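Local coordinates for protein kinase domain-containing protein (Chaetomium thermophilum, PDB 6Z3U) that probably phosphorylates serine and threonine residues of target proteins, including the RNA polymerase II C-terminal repeats, as the cyclin-dependent kinase subunit of the CAK complex, at residues V139-Y144 and L168-E173; T253-V256 and Y261-P264. All blocks are in the same frame, centred on the assembly; numbering follows the deposited sequence.

Contact 1: V139-Y144 and L168-E173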
loop_
_atom_site.group_PDB
_atom_site.type_symbol
_atom_site.label_atom_id
_atom_site.label_comp_id
_atom_site.label_asym_id
_atom_site.label_seq_id
_atom_site.Cartn_x
_atom_site.Cartn_y
_atom_site.Cartn_z
ATOM N N VAL B 139 -7.779 3.700 -5.081
ATOM C CA VAL B 139 -7.197 3.423 -3.771
ATOM C C VAL B 139 -5.788 2.864 -3.917
ATOM O O VAL B 139 -4.871 3.248 -3.180
ATOM C CB VAL B 139 -8.105 2.460 -2.986
ATOM C CG1 VAL B 139 -7.422 2.008 -1.717
ATOM C CG2 VAL B 139 -9.429 3.125 -2.672
ATOM N N ARG B 140 -5.592 1.946 -4.867
ATOM C CA ARG B 140 -4.289 1.312 -5.030
ATOM C C ARG B 140 -3.238 2.320 -5.476
ATOM O O ARG B 140 -2.129 2.359 -4.929
ATOM C CB ARG B 140 -4.391 0.158 -6.030
ATOM C CG ARG B 140 -5.084 -1.077 -5.475
ATOM C CD ARG B 140 -5.532 -2.030 -6.570
ATOM N NE ARG B 140 -6.059 -3.273 -6.012
ATOM C CZ ARG B 140 -6.938 -4.063 -6.622
ATOM N NH1 ARG B 140 -7.415 -3.742 -7.818
ATOM N NH2 ARG B 140 -7.347 -5.176 -6.027
ATOM N N GLU B 141 -3.562 3.140 -6.479
ATOM C CA GLU B 141 -2.610 4.143 -6.940
ATOM C C GLU B 141 -2.223 5.083 -5.806
ATOM O O GLU B 141 -1.044 5.389 -5.608
ATOM C CB GLU B 141 -3.200 4.927 -8.115
ATOM C CG GLU B 141 -3.300 4.135 -9.415
ATOM C CD GLU B 141 -2.714 4.876 -10.604
ATOM O OE1 GLU B 141 -3.373 5.813 -11.104
ATOM O OE2 GLU B 141 -1.601 4.515 -11.042
ATOM N N LEU B 142 -3.213 5.545 -5.042
ATOM C CA LEU B 142 -2.936 6.482 -3.958
ATOM C C LEU B 142 -1.997 5.870 -2.926
ATOM O O LEU B 142 -1.121 6.556 -2.386
ATOM C CB LEU B 142 -4.251 6.909 -3.306
ATOM C CG LEU B 142 -4.334 8.321 -2.728
ATOM C CD1 LEU B 142 -3.854 9.349 -3.735
ATOM C CD2 LEU B 142 -5.764 8.624 -2.302
ATOM N N LYS B 143 -2.166 4.580 -2.638
ATOM C CA LYS B 143 -1.356 3.922 -1.621
ATOM C C LYS B 143 0.052 3.629 -2.124
ATOM O O LYS B 143 1.039 4.016 -1.489
ATOM C CB LYS B 143 -2.043 2.628 -1.178
ATOM C CG LYS B 143 -1.249 1.786 -0.186
ATOM C CD LYS B 143 -1.946 0.454 0.089
ATOM C CE LYS B 143 -1.162 -0.398 1.078
ATOM N NZ LYS B 143 -1.757 -1.755 1.245
ATOM N N TYR B 144 0.167 2.952 -3.267
ATOM C CA TYR B 144 1.452 2.389 -3.666
ATOM C C TYR B 144 2.349 3.401 -4.364
ATOM O O TYR B 144 3.577 3.307 -4.251
ATOM C CB TYR B 144 1.220 1.168 -4.555
ATOM C CG TYR B 144 0.546 0.032 -3.820
ATOM C CD1 TYR B 144 1.054 -0.436 -2.614
ATOM C CD2 TYR B 144 -0.606 -0.559 -4.317
ATOM C CE1 TYR B 144 0.442 -1.468 -1.931
ATOM C CE2 TYR B 144 -1.227 -1.593 -3.639
ATOM C CZ TYR B 144 -0.698 -2.044 -2.447
ATOM O OH TYR B 144 -1.310 -3.071 -1.767
ATOM N N LEU B 168 -10.884 13.580 -6.740
ATOM C CA LEU B 168 -9.512 13.292 -6.346
ATOM C C LEU B 168 -8.557 13.733 -7.448
ATOM O O LEU B 168 -8.797 13.462 -8.631
ATOM C CB LEU B 168 -9.339 11.803 -6.058
ATOM C CG LEU B 168 -7.990 11.379 -5.480
ATOM C CD1 LEU B 168 -7.749 12.048 -4.137
ATOM C CD2 LEU B 168 -7.923 9.867 -5.350
ATOM N N ASN B 169 -7.478 14.402 -7.060
ATOM C CA ASN B 169 -6.498 14.921 -8.005
ATOM C C ASN B 169 -5.117 14.405 -7.641
ATOM O O ASN B 169 -4.715 14.463 -6.475
ATOM C CB ASN B 169 -6.496 16.454 -8.021
ATOM C CG ASN B 169 -7.838 17.034 -8.415
ATOM O OD1 ASN B 169 -8.700 17.251 -7.568
ATOM N ND2 ASN B 169 -8.021 17.284 -9.708
ATOM N N LEU B 170 -4.397 13.903 -8.640
ATOM C CA LEU B 170 -3.038 13.409 -8.470
ATOM C C LEU B 170 -2.089 14.293 -9.265
ATOM O O LEU B 170 -2.193 14.375 -10.494
ATOM C CB LEU B 170 -2.915 11.963 -8.941
ATOM C CG LEU B 170 -3.871 10.946 -8.321
ATOM C CD1 LEU B 170 -3.542 9.553 -8.837
ATOM C CD2 LEU B 170 -3.811 10.996 -6.805
ATOM N N VAL B 171 -1.159 14.935 -8.569
ATOM C CA VAL B 171 -0.118 15.731 -9.210
ATOM C C VAL B 171 1.054 14.794 -9.468
ATOM O O VAL B 171 1.728 14.357 -8.533
ATOM C CB VAL B 171 0.294 16.925 -8.345
ATOM C CG1 VAL B 171 1.256 17.820 -9.105
ATOM C CG2 VAL B 171 -0.935 17.707 -7.898
ATOM N N LEU B 172 1.293 14.482 -10.739
ATOM C CA LEU B 172 2.237 13.451 -11.129
ATOM C C LEU B 172 3.366 14.039 -11.963
ATOM O O LEU B 172 3.277 15.156 -12.481
ATOM C CB LEU B 172 1.542 12.343 -11.932
ATOM C CG LEU B 172 0.434 11.577 -11.217
ATOM C CD1 LEU B 172 -0.491 10.925 -12.224
ATOM C CD2 LEU B 172 1.030 10.531 -10.299
ATOM N N GLU B 173 4.434 13.254 -12.087
ATOM C CA GLU B 173 5.536 13.613 -12.966
ATOM C C GLU B 173 5.017 13.850 -14.378
ATOM O O GLU B 173 4.167 13.110 -14.877
ATOM C CB GLU B 173 6.582 12.498 -12.972
ATOM C CG GLU B 173 7.992 12.946 -12.642
ATOM C CD GLU B 173 8.991 11.807 -12.718
ATOM O OE1 GLU B 173 8.846 10.833 -11.949
ATOM O OE2 GLU B 173 9.921 11.883 -13.551
#
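The carboxylate of E141, whose OE1 lies 4.4 Å from CD1 of L170, is gripped at both oxygens from outside this pair of segments. OE1 forms a salt bridge with K122, a predicted ATP-binding residue; this is the Lys-Glu pair of protein kinases, joining strand 118-124 to the C-helix, and its presence is consistent with a helix held inward as in active kinases. OE2 accepts a hydrogen bond from the backbone N of F239, the phenylalanine of the DFG motif. Two partners on separate oxygens should limit rotation of the group. Between helix and strand themselves the contact is apolar and rests on L142, which spreads its two methyls over two strand residues. CD1 lies 3.5 Å from CD2 of L170, the two side chains meeting at a slant, and CD2 approaches CD2 of L168 end to end at 3.9 Å. With CG of L170 opposite its carbonyl carbon (chi1 -55°), CD2 is set against L142. The axis of segment 139-144, part of helix 136-148, lies 42° from that of strand 168-172. L142 also touches V160 on strand 157-162, L168 and L170 reach I124 on strand 118-124, and the cyclin-domain chain covers V139 and K143 on the helix.

Contact 2: T253-V256 and Y261-P264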
loop_
_atom_site.group_PDB
_atom_site.type_symbol
_atom_site.label_atom_id
_atom_site.label_comp_id
_atom_site.label_asym_id
_atom_site.label_seq_id
_atom_site.Cartn_x
_atom_site.Cartn_y
_atom_site.Cartn_z
ATOM N N THR B 253 -6.190 -12.839 -6.131
ATOM C CA THR B 253 -6.987 -12.995 -7.336
ATOM C C THR B 253 -6.126 -13.545 -8.463
ATOM O O THR B 253 -4.952 -13.191 -8.601
ATOM C CB THR B 253 -7.601 -11.662 -7.757
ATOM O OG1 THR B 253 -8.319 -11.103 -6.651
ATOM C CG2 THR B 253 -8.568 -11.855 -8.912
ATOM N N ALA B 254 -6.717 -14.429 -9.260
ATOM C CA ALA B 254 -6.067 -14.949 -10.452
ATOM C C ALA B 254 -6.341 -14.096 -11.682
ATOM O O ALA B 254 -5.727 -14.328 -12.730
ATOM C CB ALA B 254 -6.528 -16.383 -10.718
ATOM N N ASN B 255 -7.243 -13.124 -11.572
ATOM C CA ASN B 255 -7.626 -12.274 -12.697
ATOM C C ASN B 255 -6.886 -10.941 -12.605
ATOM O O ASN B 255 -7.446 -9.896 -12.273
ATOM C CB ASN B 255 -9.141 -12.075 -12.708
ATOM C CG ASN B 255 -9.629 -11.358 -13.953
ATOM O OD1 ASN B 255 -8.971 -11.374 -14.994
ATOM N ND2 ASN B 255 -10.794 -10.727 -13.850
ATOM N N VAL B 256 -5.588 -11.001 -12.899
ATOM C CA VAL B 256 -4.737 -9.820 -12.972
ATOM C C VAL B 256 -3.785 -9.988 -14.150
ATOM O O VAL B 256 -3.612 -11.083 -14.688
ATOM C CB VAL B 256 -3.948 -9.577 -11.667
ATOM C CG1 VAL B 256 -4.846 -8.956 -10.609
ATOM C CG2 VAL B 256 -3.344 -10.871 -11.158
ATOM N N TYR B 261 0.235 -10.972 -21.326
ATOM C CA TYR B 261 1.386 -10.955 -20.433
ATOM C C TYR B 261 1.139 -11.753 -19.158
ATOM O O TYR B 261 1.965 -11.707 -18.240
ATOM C CB TYR B 261 1.755 -9.509 -20.092
ATOM C CG TYR B 261 1.826 -8.617 -21.313
ATOM C CD1 TYR B 261 0.682 -8.011 -21.818
ATOM C CD2 TYR B 261 3.027 -8.401 -21.973
ATOM C CE1 TYR B 261 0.734 -7.208 -22.935
ATOM C CE2 TYR B 261 3.088 -7.594 -23.097
ATOM C CZ TYR B 261 1.936 -7.002 -23.570
ATOM O OH TYR B 261 1.980 -6.200 -24.683
ATOM N N ARG B 262 0.027 -12.495 -19.089
ATOM C CA ARG B 262 -0.333 -13.236 -17.883
ATOM C C ARG B 262 0.509 -14.504 -17.785
ATOM O O ARG B 262 0.618 -15.244 -18.768
ATOM C CB ARG B 262 -1.810 -13.623 -17.910
ATOM C CG ARG B 262 -2.408 -13.910 -16.542
ATOM C CD ARG B 262 -3.792 -14.543 -16.652
ATOM N NE ARG B 262 -4.686 -13.848 -17.573
ATOM C CZ ARG B 262 -5.345 -12.728 -17.298
ATOM N NH1 ARG B 262 -5.218 -12.147 -16.114
ATOM N NH2 ARG B 262 -6.136 -12.189 -18.216
ATOM N N PRO B 263 1.107 -14.796 -16.633
ATOM C CA PRO B 263 1.913 -16.016 -16.514
ATOM C C PRO B 263 1.028 -17.247 -16.470
ATOM O O PRO B 263 -0.180 -17.145 -16.211
ATOM C CB PRO B 263 2.664 -15.817 -15.189
ATOM C CG PRO B 263 1.780 -14.929 -14.395
ATOM C CD PRO B 263 1.105 -14.015 -15.382
ATOM N N PRO B 264 1.594 -18.434 -16.706
ATOM C CA PRO B 264 0.753 -19.644 -16.714
ATOM C C PRO B 264 0.107 -19.944 -15.372
ATOM O O PRO B 264 -1.036 -20.417 -15.335
ATOM C CB PRO B 264 1.731 -20.747 -17.146
ATOM C CG PRO B 264 3.096 -20.198 -16.866
ATOM C CD PRO B 264 2.991 -18.722 -17.074
#
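R262, second residue of segment 261-264, reaches across to the main chain of V256. These two residues form the tightly packed part of the contact: both are buried, and both touch the short helix 264-267, V256 on L266 and R262 on L267. In the model, CG of R262 lies 3.6 Å from the carbonyl O of V256, and CZ is 3.5 Å from the same oxygen. The side chain leaves its backbone with CG anti to N (chi1 -158°) and then bends at chi3 (-48°), which turns the guanidinium back alongside V256, with CA of V256 in the plane of the group at its edge. The modelled approach of NH1 to V256 O is too close to be reliable, so the exact placing of that nitrogen is doubtful. V256 itself points its CB away from R262. The other side is looser. There N255 is exposed, its amide plane tilted 45° from the guanidinium, and its OD1 is 4.0 Å from NH1 of R262 as modelled. NH2 of R262 also makes a long, weak ion pair with E301. P263 occupies the N-cap position, just before helix 264-267, and Y261 is tied to E288 and S281. This is the end of the activation segment in a CMGC kinase, where the P+1 loop runs through the WYR sequence into PPE, the local form of the APE motif.

Overall arrangement
Contact 1 lies in the N-lobe and contact 2 in the C-lobe of one kinase domain. Their centres are 24 Å apart, and their nearest atoms approach to about 6 Å without touching. Each lies near a predicted site residue: in contact 1 the side chain of E141 is about 3 Å from that of Y103, predicted to bind ATP, whereas in contact 2 the V256 side chain is about 7 Å from that of D220, the predicted proton acceptor. The activation segment connects the two regions, since F239 near its start meets the C-helix and residues 253-264 form its far end.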